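Local coordinates for type-iv like pilin ttha1219 (Thermus thermophilus, PDB 5G23), which is a type IV pilin-like structural protein, probably part of the pilus-related machinery for natural competence and DNA uptake, at residues B[54-59]-B[114-119]; B[58-63]-B[174-179]; B[160-165]-B[169-174]. All coordinates share one frame; numbering follows the deposited sequence.

Interaction 1: residues B[54-59]-B[114-119]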
ATOM      1  N   THR B  54      -0.423   5.261  -2.387  1.00 14.77           N
ATOM      2  CA  THR B  54       0.602   4.260  -2.782  1.00 15.62           C
ATOM      3  C   THR B  54      -0.071   2.918  -2.993  1.00 15.10           C
ATOM      4  O   THR B  54       0.218   2.267  -3.982  1.00 14.13           O
ATOM      5  CB  THR B  54       1.672   4.138  -1.708  1.00 16.28           C
ATOM      6  OG1 THR B  54       2.285   5.431  -1.544  1.00 16.88           O
ATOM      7  CG2 THR B  54       2.714   3.069  -2.011  1.00 17.33           C
ATOM      8  N   VAL B  55      -1.065   2.560  -2.132  1.00 14.78           N
ATOM      9  CA  VAL B  55      -1.732   1.262  -2.304  1.00 15.21           C
ATOM     10  C   VAL B  55      -2.490   1.247  -3.612  1.00 14.91           C
ATOM     11  O   VAL B  55      -2.423   0.311  -4.362  1.00 15.04           O
ATOM     12  CB  VAL B  55      -2.647   0.953  -1.103  1.00 15.37           C
ATOM     13  CG1 VAL B  55      -3.530  -0.277  -1.327  1.00 16.13           C
ATOM     14  CG2 VAL B  55      -1.797   0.726   0.179  1.00 15.72           C
ATOM     15  N   LEU B  56      -3.310   2.273  -3.861  1.00 14.79           N
ATOM     16  CA  LEU B  56      -4.157   2.292  -5.038  1.00 14.49           C
ATOM     17  C   LEU B  56      -3.370   2.425  -6.311  1.00 15.12           C
ATOM     18  O   LEU B  56      -3.726   1.787  -7.335  1.00 17.11           O
ATOM     19  CB  LEU B  56      -5.210   3.408  -4.912  1.00 13.94           C
ATOM     20  CG  LEU B  56      -6.552   3.069  -4.270  1.00 13.85           C
ATOM     21  CD1 LEU B  56      -6.357   2.660  -2.800  1.00 14.31           C
ATOM     22  CD2 LEU B  56      -7.506   4.287  -4.357  1.00 13.90           C
ATOM     23  N   ALA B  57      -2.301   3.226  -6.303  1.00 15.09           N
ATOM     24  CA  ALA B  57      -1.523   3.406  -7.500  1.00 16.19           C
ATOM     25  C   ALA B  57      -0.848   2.167  -7.940  1.00 17.51           C
ATOM     26  O   ALA B  57      -0.844   1.824  -9.135  1.00 16.89           O
ATOM     27  CB  ALA B  57      -0.491   4.473  -7.332  1.00 17.04           C
ATOM     28  N   ARG B  58      -0.323   1.419  -6.972  1.00 19.30           N
ATOM     29  CA  ARG B  58       0.388   0.192  -7.329  1.00 20.90           C
ATOM     30  C   ARG B  58      -0.558  -0.813  -7.939  1.00 21.14           C
ATOM     31  O   ARG B  58      -0.206  -1.537  -8.863  1.00 21.92           O
ATOM     32  CB  ARG B  58       1.091  -0.393  -6.118  1.00 21.62           C
ATOM     33  CG  ARG B  58       2.044  -1.524  -6.446  1.00 24.69           C
ATOM     34  CD  ARG B  58       2.730  -2.214  -5.233  1.00 26.22           C
ATOM     35  NE  ARG B  58       3.767  -3.166  -5.718  1.00 28.50           N
ATOM     36  CZ  ARG B  58       5.062  -3.162  -5.410  1.00 30.65           C
ATOM     37  NH1 ARG B  58       5.568  -2.282  -4.513  1.00 31.53           N
ATOM     38  NH2 ARG B  58       5.863  -4.073  -5.959  1.00 32.49           N
ATOM     39  N   GLU B  59      -1.768  -0.879  -7.417  1.00 21.42           N
ATOM     40  CA  GLU B  59      -2.725  -1.805  -7.894  1.00 22.93           C
ATOM     41  C   GLU B  59      -3.257  -1.399  -9.296  1.00 23.26           C
ATOM     42  O   GLU B  59      -3.458  -2.243 -10.159  1.00 24.22           O
ATOM     43  CB  GLU B  59      -3.825  -1.871  -6.839  1.00 24.86           C
ATOM     44  CG  GLU B  59      -4.973  -2.805  -7.077  1.00 28.97           C
ATOM     45  CD  GLU B  59      -4.676  -4.192  -6.615  1.00 31.12           C
ATOM     46  OE1 GLU B  59      -3.605  -4.397  -6.000  1.00 34.06           O
ATOM     47  OE2 GLU B  59      -5.459  -5.067  -7.002  1.00 31.87           O
ATOM     48  N   GLY B 114     -18.708   7.241   4.088  1.00 25.43           N
ATOM     49  CA  GLY B 114     -17.491   7.914   4.608  1.00 24.37           C
ATOM     50  C   GLY B 114     -16.245   7.042   4.654  1.00 23.53           C
ATOM     51  O   GLY B 114     -15.238   7.443   5.258  1.00 21.83           O
ATOM     52  N   ALA B 115     -16.303   5.836   4.064  1.00 23.49           N
ATOM     53  CA  ALA B 115     -15.157   4.890   3.988  1.00 21.78           C
ATOM     54  C   ALA B 115     -14.823   4.479   2.544  1.00 21.37           C
ATOM     55  O   ALA B 115     -15.729   4.201   1.762  1.00 19.83           O
ATOM     56  CB  ALA B 115     -15.435   3.637   4.795  1.00 24.80           C
ATOM     57  N   LEU B 116     -13.526   4.465   2.219  1.00 17.81           N
ATOM     58  CA  LEU B 116     -13.063   3.895   1.039  1.00 17.51           C
ATOM     59  C   LEU B 116     -12.855   2.391   1.317  1.00 17.62           C
ATOM     60  O   LEU B 116     -12.226   2.045   2.279  1.00 16.25           O
ATOM     61  CB  LEU B 116     -11.755   4.570   0.598  1.00 17.67           C
ATOM     62  CG  LEU B 116     -11.055   4.041  -0.657  1.00 17.73           C
ATOM     63  CD1 LEU B 116     -11.836   4.308  -1.916  1.00 18.11           C
ATOM     64  CD2 LEU B 116      -9.666   4.668  -0.759  1.00 17.51           C
ATOM     65  N   ARG B 117     -13.349   1.563   0.421  1.00 17.27           N
ATOM     66  CA  ARG B 117     -13.259   0.119   0.489  1.00 18.45           C
ATOM     67  C   ARG B 117     -12.711  -0.532  -0.777  1.00 17.66           C
ATOM     68  O   ARG B 117     -12.741   0.047  -1.861  1.00 16.51           O
ATOM     69  CB  ARG B 117     -14.629  -0.457   0.805  1.00 22.18           C
ATOM     70  CG  ARG B 117     -15.207  -0.024   2.150  1.00 24.91           C
ATOM     71  CD  ARG B 117     -16.498  -0.807   2.420  1.00 29.12           C
ATOM     72  NE  ARG B 117     -17.052  -0.517   3.720  1.00 34.50           N
ATOM     73  CZ  ARG B 117     -17.757   0.595   4.001  1.00 40.30           C
ATOM     74  NH1 ARG B 117     -17.995   1.529   3.050  1.00 42.05           N
ATOM     75  NH2 ARG B 117     -18.206   0.814   5.229  1.00 40.84           N
ATOM     76  N   TRP B 118     -12.156  -1.721  -0.614  1.00 17.37           N
ATOM     77  CA  TRP B 118     -11.521  -2.451  -1.657  1.00 17.28           C
ATOM     78  C   TRP B 118     -12.017  -3.864  -1.750  1.00 17.84           C
ATOM     79  O   TRP B 118     -12.326  -4.513  -0.694  1.00 18.38           O
ATOM     80  CB  TRP B 118     -10.005  -2.507  -1.364  1.00 18.31           C
ATOM     81  CG  TRP B 118      -9.215  -3.381  -2.311  1.00 20.35           C
ATOM     82  CD1 TRP B 118      -9.059  -3.238  -3.685  1.00 21.30           C
ATOM     83  CD2 TRP B 118      -8.475  -4.555  -1.963  1.00 23.39           C
ATOM     84  NE1 TRP B 118      -8.230  -4.211  -4.184  1.00 22.06           N
ATOM     85  CE2 TRP B 118      -7.865  -5.039  -3.157  1.00 22.94           C
ATOM     86  CE3 TRP B 118      -8.209  -5.201  -0.747  1.00 25.54           C
ATOM     87  CZ2 TRP B 118      -7.088  -6.192  -3.186  1.00 25.43           C
ATOM     88  CZ3 TRP B 118      -7.375  -6.380  -0.773  1.00 27.16           C
ATOM     89  CH2 TRP B 118      -6.848  -6.842  -1.989  1.00 26.51           C
ATOM     90  N   GLY B 119     -12.089  -4.399  -2.953  1.00 17.11           N
ATOM     91  CA  GLY B 119     -12.260  -5.862  -3.106  1.00 18.48           C
ATOM     92  C   GLY B 119     -11.518  -6.458  -4.286  1.00 18.16           C
ATOM     93  O   GLY B 119     -11.026  -5.730  -5.155  1.00 16.99           O
TER
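Leu56 and Glu59 of helix 44-61 face Leu116 and Trp118 of strand 115-122, where the long N-terminal helix of the pilin fold lies against its antiparallel sheet. The two backbones stay well apart: the closest CA atoms, those of Leu56 and Trp118, are 9.4 Å from each other. Side chains alone bridge the gap. Methyl meets methyl between the leucines, with Leu56 CD2 4.2 Å from Leu116 CD2. The CB of Leu116 points at the helix. That of Leu56 does not, and only the outer part of its side chain reaches over to the strand.

Glu59 and Trp118 cross at about a right angle. Glu59 OE2 lies at the indole edge, near the ring plane, 4.0 Å from Trp118 NE1, and the carboxylate plane is turned 78° from the ring. The Glu59 chain starts with CG anti to the backbone N and then bends at chi2 (85°), which carries the carboxylate to this edge. No direct hydrogen bond joins the pair. Thr107 OG1 bonds to both Glu59 OE2 and Trp118 NE1, so one hydroxyl satisfies the indole N-H and a carboxylate oxygen in a mostly buried place. Glu59 OE1 faces Arg58 of the second subunit in a long, weak ion pair.

Phe145 of strand 141-151 touches both leucines, and Trp227 of strand 221-230 packs on Leu56. Tyr109, on the adjoining strand 104-112, touches Leu56 and Glu59 and meets the Trp118 ring. Val134 of strand 132-134 flanks Leu116 and Trp118.

Interaction 2: residues B[58-63]-B[174-179]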
ATOM      1  N   ARG B  58      -0.323   1.419  -6.972  1.00 19.30           N
ATOM      2  CA  ARG B  58       0.388   0.192  -7.329  1.00 20.90           C
ATOM      3  C   ARG B  58      -0.558  -0.813  -7.939  1.00 21.14           C
ATOM      4  O   ARG B  58      -0.206  -1.537  -8.863  1.00 21.92           O
ATOM      5  CB  ARG B  58       1.091  -0.393  -6.118  1.00 21.62           C
ATOM      6  CG  ARG B  58       2.044  -1.524  -6.446  1.00 24.69           C
ATOM      7  CD  ARG B  58       2.730  -2.214  -5.233  1.00 26.22           C
ATOM      8  NE  ARG B  58       3.767  -3.166  -5.718  1.00 28.50           N
ATOM      9  CZ  ARG B  58       5.062  -3.162  -5.410  1.00 30.65           C
ATOM     10  NH1 ARG B  58       5.568  -2.282  -4.513  1.00 31.53           N
ATOM     11  NH2 ARG B  58       5.863  -4.073  -5.959  1.00 32.49           N
ATOM     12  N   GLU B  59      -1.768  -0.879  -7.417  1.00 21.42           N
ATOM     13  CA  GLU B  59      -2.725  -1.805  -7.894  1.00 22.93           C
ATOM     14  C   GLU B  59      -3.257  -1.399  -9.296  1.00 23.26           C
ATOM     15  O   GLU B  59      -3.458  -2.243 -10.159  1.00 24.22           O
ATOM     16  CB  GLU B  59      -3.825  -1.871  -6.839  1.00 24.86           C
ATOM     17  CG  GLU B  59      -4.973  -2.805  -7.077  1.00 28.97           C
ATOM     18  CD  GLU B  59      -4.676  -4.192  -6.615  1.00 31.12           C
ATOM     19  OE1 GLU B  59      -3.605  -4.397  -6.000  1.00 34.06           O
ATOM     20  OE2 GLU B  59      -5.459  -5.067  -7.002  1.00 31.87           O
ATOM     21  N   LEU B  60      -3.555  -0.130  -9.497  1.00 20.03           N
ATOM     22  CA  LEU B  60      -4.186   0.318 -10.715  1.00 19.57           C
ATOM     23  C   LEU B  60      -3.203   0.398 -11.902  1.00 19.26           C
ATOM     24  O   LEU B  60      -3.638   0.245 -13.048  1.00 18.65           O
ATOM     25  CB  LEU B  60      -4.911   1.650 -10.507  1.00 19.23           C
ATOM     26  CG  LEU B  60      -6.128   1.517  -9.568  1.00 20.61           C
ATOM     27  CD1 LEU B  60      -6.684   2.869  -9.184  1.00 21.24           C
ATOM     28  CD2 LEU B  60      -7.255   0.672 -10.184  1.00 22.05           C
ATOM     29  N   TYR B  61      -1.917   0.601 -11.629  1.00 18.59           N
ATOM     30  CA  TYR B  61      -0.914   0.633 -12.684  1.00 20.07           C
ATOM     31  C   TYR B  61      -0.939  -0.677 -13.494  1.00 22.12           C
ATOM     32  O   TYR B  61      -0.662  -0.677 -14.673  1.00 22.57           O
ATOM     33  CB  TYR B  61       0.471   0.805 -12.080  1.00 20.30           C
ATOM     34  CG  TYR B  61       1.573   0.854 -13.083  1.00 22.42           C
ATOM     35  CD1 TYR B  61       1.881   2.047 -13.719  1.00 23.56           C
ATOM     36  CD2 TYR B  61       2.318  -0.275 -13.406  1.00 24.24           C
ATOM     37  CE1 TYR B  61       2.910   2.127 -14.645  1.00 25.15           C
ATOM     38  CE2 TYR B  61       3.362  -0.205 -14.306  1.00 26.69           C
ATOM     39  CZ  TYR B  61       3.634   1.020 -14.949  1.00 27.11           C
ATOM     40  OH  TYR B  61       4.636   1.121 -15.888  1.00 31.18           O
ATOM     41  N   THR B  62      -1.227  -1.769 -12.824  1.00 22.10           N
ATOM     42  CA  THR B  62      -1.204  -3.076 -13.463  1.00 26.37           C
ATOM     43  C   THR B  62      -2.449  -3.376 -14.348  1.00 25.14           C
ATOM     44  O   THR B  62      -2.480  -4.328 -15.072  1.00 24.84           O
ATOM     45  CB  THR B  62      -1.047  -4.213 -12.391  1.00 28.14           C
ATOM     46  OG1 THR B  62      -2.225  -4.367 -11.597  1.00 33.26           O
ATOM     47  CG2 THR B  62       0.017  -3.915 -11.393  1.00 29.99           C
ATOM     48  N   VAL B  63      -3.503  -2.556 -14.256  1.00 25.02           N
ATOM     49  CA  VAL B  63      -4.766  -2.911 -14.907  1.00 24.08           C
ATOM     50  C   VAL B  63      -4.545  -3.034 -16.382  1.00 23.36           C
ATOM     51  O   VAL B  63      -3.937  -2.188 -16.998  1.00 23.26           O
ATOM     52  CB  VAL B  63      -5.867  -1.909 -14.501  1.00 24.38           C
ATOM     53  CG1 VAL B  63      -7.080  -2.122 -15.341  1.00 27.34           C
ATOM     54  CG2 VAL B  63      -6.235  -2.142 -13.044  1.00 24.26           C
ATOM     55  N   SER B 174      -4.519   6.722 -21.147  1.00 20.00           N
ATOM     56  CA  SER B 174      -3.100   6.784 -20.831  1.00 20.42           C
ATOM     57  C   SER B 174      -2.818   6.937 -19.332  1.00 18.88           C
ATOM     58  O   SER B 174      -1.694   6.679 -18.910  1.00 18.79           O
ATOM     59  CB  SER B 174      -2.412   7.829 -21.697  1.00 22.23           C
ATOM     60  OG  SER B 174      -2.750   9.098 -21.328  1.00 24.57           O
ATOM     61  N   ALA B 175      -3.784   7.458 -18.579  1.00 17.00           N
ATOM     62  CA  ALA B 175      -3.602   7.722 -17.131  1.00 15.92           C
ATOM     63  C   ALA B 175      -4.896   7.899 -16.415  1.00 15.14           C
ATOM     64  O   ALA B 175      -5.918   8.198 -17.041  1.00 14.42           O
ATOM     65  CB  ALA B 175      -2.701   8.909 -16.905  1.00 16.44           C
ATOM     66  N   LEU B 176      -4.870   7.731 -15.097  1.00 14.93           N
ATOM     67  CA  LEU B 176      -5.995   8.000 -14.205  1.00 14.40           C
ATOM     68  C   LEU B 176      -5.548   9.090 -13.237  1.00 13.83           C
ATOM     69  O   LEU B 176      -4.376   9.112 -12.850  1.00 13.46           O
ATOM     70  CB  LEU B 176      -6.408   6.792 -13.403  1.00 14.40           C
ATOM     71  CG  LEU B 176      -6.840   5.560 -14.191  1.00 15.59           C
ATOM     72  CD1 LEU B 176      -7.135   4.427 -13.236  1.00 15.75           C
ATOM     73  CD2 LEU B 176      -8.072   5.856 -15.045  1.00 15.67           C
ATOM     74  N   ALA B 177      -6.467   9.949 -12.900  1.00 13.05           N
ATOM     75  CA  ALA B 177      -6.292  10.876 -11.811  1.00 13.65           C
ATOM     76  C   ALA B 177      -7.239  10.500 -10.695  1.00 14.23           C
ATOM     77  O   ALA B 177      -8.450  10.345 -10.906  1.00 14.72           O
ATOM     78  CB  ALA B 177      -6.561  12.296 -12.244  1.00 14.39           C
ATOM     79  N   LEU B 178      -6.698  10.347  -9.492  1.00 14.38           N
ATOM     80  CA  LEU B 178      -7.458  10.007  -8.320  1.00 14.70           C
ATOM     81  C   LEU B 178      -7.365  11.123  -7.271  1.00 14.76           C
ATOM     82  O   LEU B 178      -6.306  11.753  -7.132  1.00 13.55           O
ATOM     83  CB  LEU B 178      -6.960   8.695  -7.740  1.00 17.02           C
ATOM     84  CG  LEU B 178      -7.215   7.556  -8.718  1.00 18.18           C
ATOM     85  CD1 LEU B 178      -5.928   7.305  -9.442  1.00 21.19           C
ATOM     86  CD2 LEU B 178      -7.627   6.329  -7.992  1.00 21.62           C
ATOM     87  N   TYR B 179      -8.498  11.396  -6.626  1.00 14.20           N
ATOM     88  CA  TYR B 179      -8.594  12.455  -5.624  1.00 15.21           C
ATOM     89  C   TYR B 179      -9.319  11.931  -4.392  1.00 14.74           C
ATOM     90  O   TYR B 179     -10.350  11.325  -4.498  1.00 14.46           O
ATOM     91  CB  TYR B 179      -9.349  13.670  -6.194  1.00 15.15           C
ATOM     92  CG  TYR B 179      -9.623  14.728  -5.175  1.00 15.42           C
ATOM     93  CD1 TYR B 179      -8.692  15.708  -4.885  1.00 15.85           C
ATOM     94  CD2 TYR B 179     -10.858  14.760  -4.485  1.00 16.37           C
ATOM     95  CE1 TYR B 179      -8.924  16.684  -3.935  1.00 15.93           C
ATOM     96  CE2 TYR B 179     -11.124  15.740  -3.535  1.00 16.17           C
ATOM     97  CZ  TYR B 179     -10.165  16.726  -3.287  1.00 15.90           C
ATOM     98  OH  TYR B 179     -10.395  17.626  -2.351  1.00 16.20           O
TER
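Leu60 meets Leu178 and Leu176 through a single methyl. Its CD1 lies 3.8 Å from Leu178 CD2, and the two side chains run at a slant to each other. The same Leu60 CD1 is 4.4 Å from Leu176 CD1, a looser touch. All three residues are buried, and the contact is wholly apolar, with no hydrogen bond across it. Leu176 and Leu178 are two apart on the strand, so both point to the same face, toward the helix. Leu60 also has its CB directed at the strand. Its CG is anti to the carbonyl carbon (chi1 -67°), which extends the branch toward the two leucines. The backbones remain apart, with 8.6 Å between Leu60 CA and Leu176 CA.

This is helix-on-sheet packing of a pilin. The C-terminal part of helix 44-61 rests on strand 173-184, an inner strand of the four-stranded antiparallel sheet.

On the helix side, the chain around Leu60 is held by two short-range bonds. Thr62 OG1 donates to Glu59 O at 2.8 Å, coming in tilted 29° from the carbonyl plane. Val63 N donates to Leu60 O at 3.1 Å. On the strand side, backbone hydrogen bonds link Leu176 to Val229 and Ala177 to Ala148, so the strand is bonded on both sides, to 221-230 and to 141-151. Leu178 is packed by Phe145 and Val147 of strand 141-151 and by Trp227 and Val229 of strand 221-230. Tyr149, also of strand 141-151, touches Leu176. Farther out, the second subunit packs on this part of the chain, its Met93 against Thr62 and its Glu94 against Tyr61.

Interaction 3: residues B[160-165]-B[169-174]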
ATOM      1  N   GLN B 160     -17.188   4.913 -18.130  1.00 20.88           N
ATOM      2  CA  GLN B 160     -16.357   4.447 -19.195  1.00 23.10           C
ATOM      3  C   GLN B 160     -15.881   3.055 -18.978  1.00 22.51           C
ATOM      4  O   GLN B 160     -15.483   2.743 -17.863  1.00 21.06           O
ATOM      5  CB  GLN B 160     -15.166   5.382 -19.158  1.00 25.37           C
ATOM      6  CG  GLN B 160     -13.891   4.840 -19.734  1.00 28.17           C
ATOM      7  CD  GLN B 160     -13.826   5.135 -21.223  1.00 29.05           C
ATOM      8  OE1 GLN B 160     -14.841   5.048 -21.931  1.00 32.20           O
ATOM      9  NE2 GLN B 160     -12.682   5.596 -21.675  1.00 30.49           N
ATOM     10  N   ALA B 161     -15.881   2.247 -20.027  1.00 22.68           N
ATOM     11  CA  ALA B 161     -15.286   0.914 -19.982  1.00 23.54           C
ATOM     12  C   ALA B 161     -14.174   0.849 -20.979  1.00 25.08           C
ATOM     13  O   ALA B 161     -14.324   1.337 -22.111  1.00 27.86           O
ATOM     14  CB  ALA B 161     -16.303  -0.185 -20.244  1.00 24.91           C
ATOM     15  N   VAL B 162     -13.065   0.263 -20.613  1.00 23.49           N
ATOM     16  CA  VAL B 162     -11.994   0.023 -21.593  1.00 25.06           C
ATOM     17  C   VAL B 162     -11.931  -1.445 -21.931  1.00 27.26           C
ATOM     18  O   VAL B 162     -11.843  -2.294 -21.037  1.00 25.37           O
ATOM     19  CB  VAL B 162     -10.634   0.421 -21.057  1.00 25.32           C
ATOM     20  CG1 VAL B 162      -9.537   0.119 -22.059  1.00 26.01           C
ATOM     21  CG2 VAL B 162     -10.628   1.902 -20.713  1.00 25.17           C
ATOM     22  N   ASN B 163     -11.937  -1.728 -23.232  1.00 31.00           N
ATOM     23  CA  ASN B 163     -11.785  -3.097 -23.772  1.00 35.56           C
ATOM     24  C   ASN B 163     -10.462  -3.216 -24.538  1.00 34.81           C
ATOM     25  O   ASN B 163     -10.096  -2.349 -25.337  1.00 34.55           O
ATOM     26  CB  ASN B 163     -12.986  -3.429 -24.676  1.00 40.74           C
ATOM     27  CG  ASN B 163     -14.328  -3.326 -23.913  1.00 47.75           C
ATOM     28  OD1 ASN B 163     -15.220  -2.528 -24.288  1.00 55.52           O
ATOM     29  ND2 ASN B 163     -14.431  -4.007 -22.768  1.00 48.08           N
ATOM     30  N   LEU B 164      -9.713  -4.249 -24.232  1.00 33.11           N
ATOM     31  CA  LEU B 164      -8.450  -4.484 -24.896  1.00 34.49           C
ATOM     32  C   LEU B 164      -8.698  -5.581 -25.929  1.00 37.29           C
ATOM     33  O   LEU B 164      -9.151  -6.672 -25.626  1.00 38.26           O
ATOM     34  CB  LEU B 164      -7.380  -4.882 -23.905  1.00 34.21           C
ATOM     35  CG  LEU B 164      -7.178  -3.839 -22.810  1.00 33.44           C
ATOM     36  CD1 LEU B 164      -5.976  -4.193 -21.938  1.00 33.39           C
ATOM     37  CD2 LEU B 164      -6.996  -2.479 -23.437  1.00 33.08           C
ATOM     38  N   ARG B 165      -8.416  -5.256 -27.165  1.00 40.00           N
ATOM     39  CA  ARG B 165      -8.621  -6.181 -28.289  1.00 43.88           C
ATOM     40  C   ARG B 165      -7.280  -6.399 -28.921  1.00 44.01           C
ATOM     41  O   ARG B 165      -6.362  -5.584 -28.768  1.00 43.64           O
ATOM     42  CB  ARG B 165      -9.617  -5.617 -29.283  1.00 46.47           C
ATOM     43  CG  ARG B 165     -10.984  -5.411 -28.618  1.00 49.56           C
ATOM     44  CD  ARG B 165     -12.071  -5.052 -29.605  1.00 53.12           C
ATOM     45  NE  ARG B 165     -12.160  -5.917 -30.793  1.00 57.01           N
ATOM     46  CZ  ARG B 165     -12.238  -7.249 -30.819  1.00 59.96           C
ATOM     47  NH1 ARG B 165     -12.216  -7.980 -29.713  1.00 59.74           N
ATOM     48  NH2 ARG B 165     -12.305  -7.876 -32.001  1.00 62.70           N
ATOM     49  N   ALA B 169      -6.409  -0.961 -27.657  1.00 42.27           N
ATOM     50  CA  ALA B 169      -7.286  -0.556 -26.602  1.00 40.88           C
ATOM     51  C   ALA B 169      -8.385   0.339 -27.143  1.00 41.52           C
ATOM     52  O   ALA B 169      -8.148   1.158 -28.027  1.00 41.65           O
ATOM     53  CB  ALA B 169      -6.509   0.174 -25.508  1.00 39.53           C
ATOM     54  N   SER B 170      -9.576   0.238 -26.555  1.00 42.98           N
ATOM     55  CA  SER B 170     -10.683   1.087 -26.944  1.00 43.96           C
ATOM     56  C   SER B 170     -11.530   1.481 -25.749  1.00 43.08           C
ATOM     57  O   SER B 170     -12.159   0.605 -25.111  1.00 40.18           O
ATOM     58  CB  SER B 170     -11.535   0.352 -27.978  1.00 48.56           C
ATOM     59  OG  SER B 170     -12.554   1.205 -28.439  1.00 53.08           O
ATOM     60  N   PRO B 171     -11.566   2.786 -25.405  1.00 43.14           N
ATOM     61  CA  PRO B 171     -10.670   3.842 -25.933  1.00 41.46           C
ATOM     62  C   PRO B 171      -9.260   3.704 -25.374  1.00 38.66           C
ATOM     63  O   PRO B 171      -9.047   2.848 -24.521  1.00 36.63           O
ATOM     64  CB  PRO B 171     -11.291   5.121 -25.388  1.00 42.46           C
ATOM     65  CG  PRO B 171     -11.883   4.683 -24.095  1.00 43.69           C
ATOM     66  CD  PRO B 171     -12.485   3.323 -24.392  1.00 43.00           C
ATOM     67  N   LYS B 172      -8.357   4.571 -25.806  1.00 35.04           N
ATOM     68  CA  LYS B 172      -6.978   4.563 -25.351  1.00 34.35           C
ATOM     69  C   LYS B 172      -6.835   5.453 -24.131  1.00 28.96           C
ATOM     70  O   LYS B 172      -6.854   6.676 -24.222  1.00 29.63           O
ATOM     71  CB  LYS B 172      -5.980   5.052 -26.425  1.00 38.58           C
ATOM     72  CG  LYS B 172      -5.433   3.982 -27.331  1.00 44.10           C
ATOM     73  CD  LYS B 172      -6.329   3.751 -28.531  1.00 49.73           C
ATOM     74  CE  LYS B 172      -5.749   2.698 -29.511  1.00 52.57           C
ATOM     75  NZ  LYS B 172      -6.795   1.951 -30.265  1.00 54.32           N
ATOM     76  N   VAL B 173      -6.666   4.862 -22.966  1.00 24.08           N
ATOM     77  CA  VAL B 173      -6.555   5.598 -21.737  1.00 20.99           C
ATOM     78  C   VAL B 173      -5.114   5.579 -21.283  1.00 20.57           C
ATOM     79  O   VAL B 173      -4.538   4.548 -21.096  1.00 21.25           O
ATOM     80  CB  VAL B 173      -7.453   4.985 -20.626  1.00 19.89           C
ATOM     81  CG1 VAL B 173      -7.202   5.639 -19.281  1.00 19.46           C
ATOM     82  CG2 VAL B 173      -8.924   5.134 -21.000  1.00 20.40           C
ATOM     83  N   SER B 174      -4.519   6.722 -21.147  1.00 20.00           N
ATOM     84  CA  SER B 174      -3.100   6.784 -20.831  1.00 20.42           C
ATOM     85  C   SER B 174      -2.818   6.937 -19.332  1.00 18.88           C
ATOM     86  O   SER B 174      -1.694   6.679 -18.910  1.00 18.79           O
ATOM     87  CB  SER B 174      -2.412   7.829 -21.697  1.00 22.23           C
ATOM     88  OG  SER B 174      -2.750   9.098 -21.328  1.00 24.57           O
TER
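Asn163 and Ser170 form an antiparallel hydrogen-bonded pair, followed by the non-hydrogen-bonded pair of Leu164 and Ala169, whose CA atoms are 4.4 Å apart. Asn163 N gives a nearly straight bond to Ser170 O (3.0 Å, 176° at the hydrogen). The return bond from Ser170 N to Asn163 O is 2.9 Å long and more bent, at 148°.

Leu164 CD2 is only 3.4 Å from Ala169 CB, a tight contact. Beyond Ser170 a cis peptide leads into Pro171, and the regular pairing stops. Val162 CG2 then meets Val173 CG2 at 3.7 Å. The chi1 of 178° sets Val162 CG2 beside its own backbone N, and this is the methyl that meets Val173. Gln160 bends at chi2 and brings its amide over to the Pro171 ring. The model sets the two too close, so their exact spacing is doubtful. Gln160 NE2 also lies 3.8 Å from Val173 CG2. Replacing Gln160 with an alanine is likely to uncover part of the Pro171 ring and of Val173. Lys172 NZ donates a hydrogen bond to Ala169 O at 2.7 Å.

Strand 69-75 bonds to the other edge of strand 160-165. The arrangement is a beta hairpin whose second strand, 168-170, ends the seven-stranded sheet and, after the cis-proline, passes into strand 173-184.

Overall arrangement
Interactions 1 and 2 use overlapping segments that start on helix 44-61 and share Arg58 and Glu59. Their centres are 11 Å apart. They touch directly, Leu56 CD2 lying 4.2 Å from Leu178 CD2, so the leucines of the two contacts join into one apolar cluster between the helix and both sheets. Both also border the second subunit. Interaction 3 lies farther out and touches no other chain of the assembly. It shares Ser174 with interaction 2, at the start of strand 173-184, and their centres are 13 Å apart. Interactions 1 and 3 do not touch: their nearest atoms are about 11 Å apart. They are still joined through the seven-stranded sheet, which holds strands 115-122, 160-165 and 168-170.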